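Local coordinates for 6-phosphofructokinase isozyme 2 (PDB 3UMO) that catalyses the ATP-dependent phosphorylation of fructose 6-phosphate to fructose 1,6-bisphosphate in glycolysis, as a homodimer that requires magnesium, at the interface of chains A and B. Residues are numbered along the deposited sequence; one frame, centred on the assembly and turned at random. Chains: chain A/B, 6-phosphofructokinase isozyme 2.

The interface of chains A and B. Residues chain A 244-246, 302, 306, 309; chain B 201-203.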
ATOM      1  N   PRO A 244     -22.276  14.277  16.382  1.00 17.81           N
ATOM      2  CA  PRO A 244     -22.372  15.419  15.473  1.00 20.26           C
ATOM      3  C   PRO A 244     -21.436  15.239  14.282  1.00 18.87           C
ATOM      4  O   PRO A 244     -20.486  14.448  14.360  1.00 22.71           O
ATOM      5  CB  PRO A 244     -21.922  16.602  16.345  1.00 22.29           C
ATOM      6  CG  PRO A 244     -21.133  15.996  17.451  1.00 26.04           C
ATOM      7  CD  PRO A 244     -21.744  14.652  17.703  1.00 22.72           C
ATOM      8  N   PRO A 245     -21.715  15.950  13.176  1.00 23.79           N
ATOM      9  CA  PRO A 245     -20.938  15.786  11.943  1.00 27.91           C
ATOM     10  C   PRO A 245     -19.615  16.536  11.995  1.00 28.87           C
ATOM     11  O   PRO A 245     -19.471  17.598  11.386  1.00 32.30           O
ATOM     12  CB  PRO A 245     -21.857  16.376  10.867  1.00 29.04           C
ATOM     13  CG  PRO A 245     -22.714  17.361  11.589  1.00 28.73           C
ATOM     14  CD  PRO A 245     -22.878  16.839  12.993  1.00 23.10           C
ATOM     15  N   VAL A 246     -18.670  15.975  12.742  1.00 26.32           N
ATOM     16  CA  VAL A 246     -17.317  16.504  12.839  1.00 30.32           C
ATOM     17  C   VAL A 246     -16.346  15.440  12.353  1.00 35.44           C
ATOM     18  O   VAL A 246     -16.525  14.257  12.637  1.00 34.76           O
ATOM     19  CB  VAL A 246     -16.970  16.891  14.289  1.00 34.33           C
ATOM     20  CG1 VAL A 246     -15.561  17.478  14.367  1.00 36.46           C
ATOM     21  CG2 VAL A 246     -17.996  17.881  14.823  1.00 45.25           C
ATOM     22  N   LYS A 302     -18.406  19.086  25.377  1.00 22.35           N
ATOM     23  CA  LYS A 302     -18.961  19.861  24.265  1.00 21.89           C
ATOM     24  C   LYS A 302     -19.908  19.013  23.418  1.00 21.13           C
ATOM     25  O   LYS A 302     -21.014  19.443  23.072  1.00 23.02           O
ATOM     26  CB  LYS A 302     -17.832  20.412  23.388  1.00 25.79           C
ATOM     27  CG  LYS A 302     -18.305  21.296  22.235  1.00 28.78           C
ATOM     28  CD  LYS A 302     -17.171  21.576  21.246  1.00 37.42           C
ATOM     29  CE  LYS A 302     -16.010  22.298  21.915  1.00 36.89           C
ATOM     30  NZ  LYS A 302     -14.910  22.627  20.953  1.00 43.02           N
ATOM     31  N   TYR A 306     -24.189  19.138  23.093  1.00 25.47           N
ATOM     32  CA  TYR A 306     -24.879  19.139  21.807  1.00 27.61           C
ATOM     33  C   TYR A 306     -25.923  18.030  21.747  1.00 26.63           C
ATOM     34  O   TYR A 306     -27.056  18.265  21.346  1.00 26.83           O
ATOM     35  CB  TYR A 306     -23.876  18.984  20.663  1.00 24.11           C
ATOM     36  CG  TYR A 306     -24.490  18.685  19.311  1.00 27.49           C
ATOM     37  CD1 TYR A 306     -24.960  19.709  18.495  1.00 35.18           C
ATOM     38  CD2 TYR A 306     -24.575  17.378  18.837  1.00 30.87           C
ATOM     39  CE1 TYR A 306     -25.508  19.439  17.257  1.00 37.54           C
ATOM     40  CE2 TYR A 306     -25.126  17.100  17.601  1.00 37.42           C
ATOM     41  CZ  TYR A 306     -25.586  18.135  16.814  1.00 34.98           C
ATOM     42  OH  TYR A 306     -26.131  17.861  15.581  1.00 38.94           O
ATOM     43  N   ARG A 309     -28.975  18.898  23.880  1.00 30.29           N
ATOM     44  CA  ARG A 309     -29.559  20.220  23.650  1.00 37.32           C
ATOM     45  C   ARG A 309     -31.077  20.183  23.487  1.00 43.90           C
ATOM     46  O   ARG A 309     -31.671  19.115  23.332  1.00 38.29           O
ATOM     47  CB  ARG A 309     -28.921  20.869  22.420  1.00 35.60           C
ATOM     48  CG  ARG A 309     -29.449  20.342  21.094  1.00 34.88           C
ATOM     49  CD  ARG A 309     -28.604  20.839  19.925  1.00 37.20           C
ATOM     50  NE  ARG A 309     -29.185  20.467  18.634  1.00 40.08           N
ATOM     51  CZ  ARG A 309     -29.130  19.246  18.109  1.00 36.29           C
ATOM     52  NH1 ARG A 309     -28.524  18.262  18.763  1.00 34.40           N
ATOM     53  NH2 ARG A 309     -29.689  19.005  16.929  1.00 38.95           N
TER
ATOM     54  N   GLN B 201     -17.073  22.478  14.856  1.00 26.25           N
ATOM     55  CA  GLN B 201     -17.934  22.428  16.041  1.00 22.94           C
ATOM     56  C   GLN B 201     -19.199  21.634  15.732  1.00 26.50           C
ATOM     57  O   GLN B 201     -19.596  21.556  14.575  1.00 23.28           O
ATOM     58  CB  GLN B 201     -18.293  23.844  16.490  1.00 23.91           C
ATOM     59  CG  GLN B 201     -17.073  24.722  16.708  1.00 28.22           C
ATOM     60  CD  GLN B 201     -16.060  24.084  17.640  1.00 29.12           C
ATOM     61  OE1 GLN B 201     -16.329  23.888  18.825  1.00 37.73           O
ATOM     62  NE2 GLN B 201     -14.884  23.754  17.106  1.00 38.16           N
ATOM     63  N   PRO B 202     -19.832  21.044  16.765  1.00 25.06           N
ATOM     64  CA  PRO B 202     -21.004  20.187  16.534  1.00 22.70           C
ATOM     65  C   PRO B 202     -22.099  20.794  15.657  1.00 21.52           C
ATOM     66  O   PRO B 202     -22.646  20.078  14.822  1.00 21.40           O
ATOM     67  CB  PRO B 202     -21.534  19.939  17.947  1.00 22.18           C
ATOM     68  CG  PRO B 202     -20.299  19.953  18.795  1.00 28.47           C
ATOM     69  CD  PRO B 202     -19.403  21.016  18.177  1.00 26.65           C
ATOM     70  N   ASP B 203     -22.402  22.078  15.826  1.00 23.27           N
ATOM     71  CA  ASP B 203     -23.505  22.693  15.092  1.00 22.40           C
ATOM     72  C   ASP B 203     -23.115  23.418  13.805  1.00 21.76           C
ATOM     73  O   ASP B 203     -23.964  24.043  13.166  1.00 22.59           O
ATOM     74  CB  ASP B 203     -24.276  23.653  16.003  1.00 32.07           C
ATOM     75  CG  ASP B 203     -25.600  23.077  16.456  1.00 57.38           C
ATOM     76  OD1 ASP B 203     -26.495  22.910  15.595  1.00 62.82           O
ATOM     77  OD2 ASP B 203     -25.750  22.798  17.665  1.00 57.48           O
TER
HETATM   78  O   HOH W   1     -20.696  20.327  12.278  1.00 25.46           O
HETATM   79  O   HOH W   2     -27.074  20.513  14.309  1.00 44.21           O
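At this edge of the A–B interface, the loop B:Gln201–B:Asp203 inserts B:Pro202 between A:Tyr306 and A:Lys302 of C-terminal helix 297-307 and the loop A:Pro244–A:Val246. The rigid, compact pyrrolidine suits this slot: its CB sits over the flat face of the A:Tyr306 ring, 3.8 Å from the centroid, in a CH-pi contact, while A:Pro244 CB packs 3.7 Å from B:Pro202 CA. A:Tyr306 has CG anti to its backbone N (chi1 168°), which carries the ring out to the proline. The B:Asp203 carboxylate lies at the ring's edge, OD2 3.3 Å from CD1, its plane turned 73° from the ring. Water 2 links the tyrosine hydroxyl OH to B:Asp203 OD1. On the face opposite the proline, the planar guanidinium of A:Arg309 lies nearly parallel to the ring; its NH1 donates to A:Tyr306 O at 3.0 Å, which is likely to steady it.

A:Lys302 is long enough to rest its CD 3.8 Å from B:Pro202 CD and, bending at chi3 (-60°), to direct NZ onto an in-plane lone pair of B:Gln201 OE1 at 2.9 Å, the carbonyl acceptor of a neutral amide. An alanine in place of this lysine would probably leave the amide oxygen without its lysine donor and open a gap beside the proline. Water 1 joins A:Pro245 O to B:Gln201 O.

The patch centre lies about 20 Å from A:Asp256, the active-site aspartate. In this two-fold symmetric interface, possibly that of the homodimer, helix 297-307 and the loop after strand 238-241 receive the turn ahead of the partner's helix 204-214.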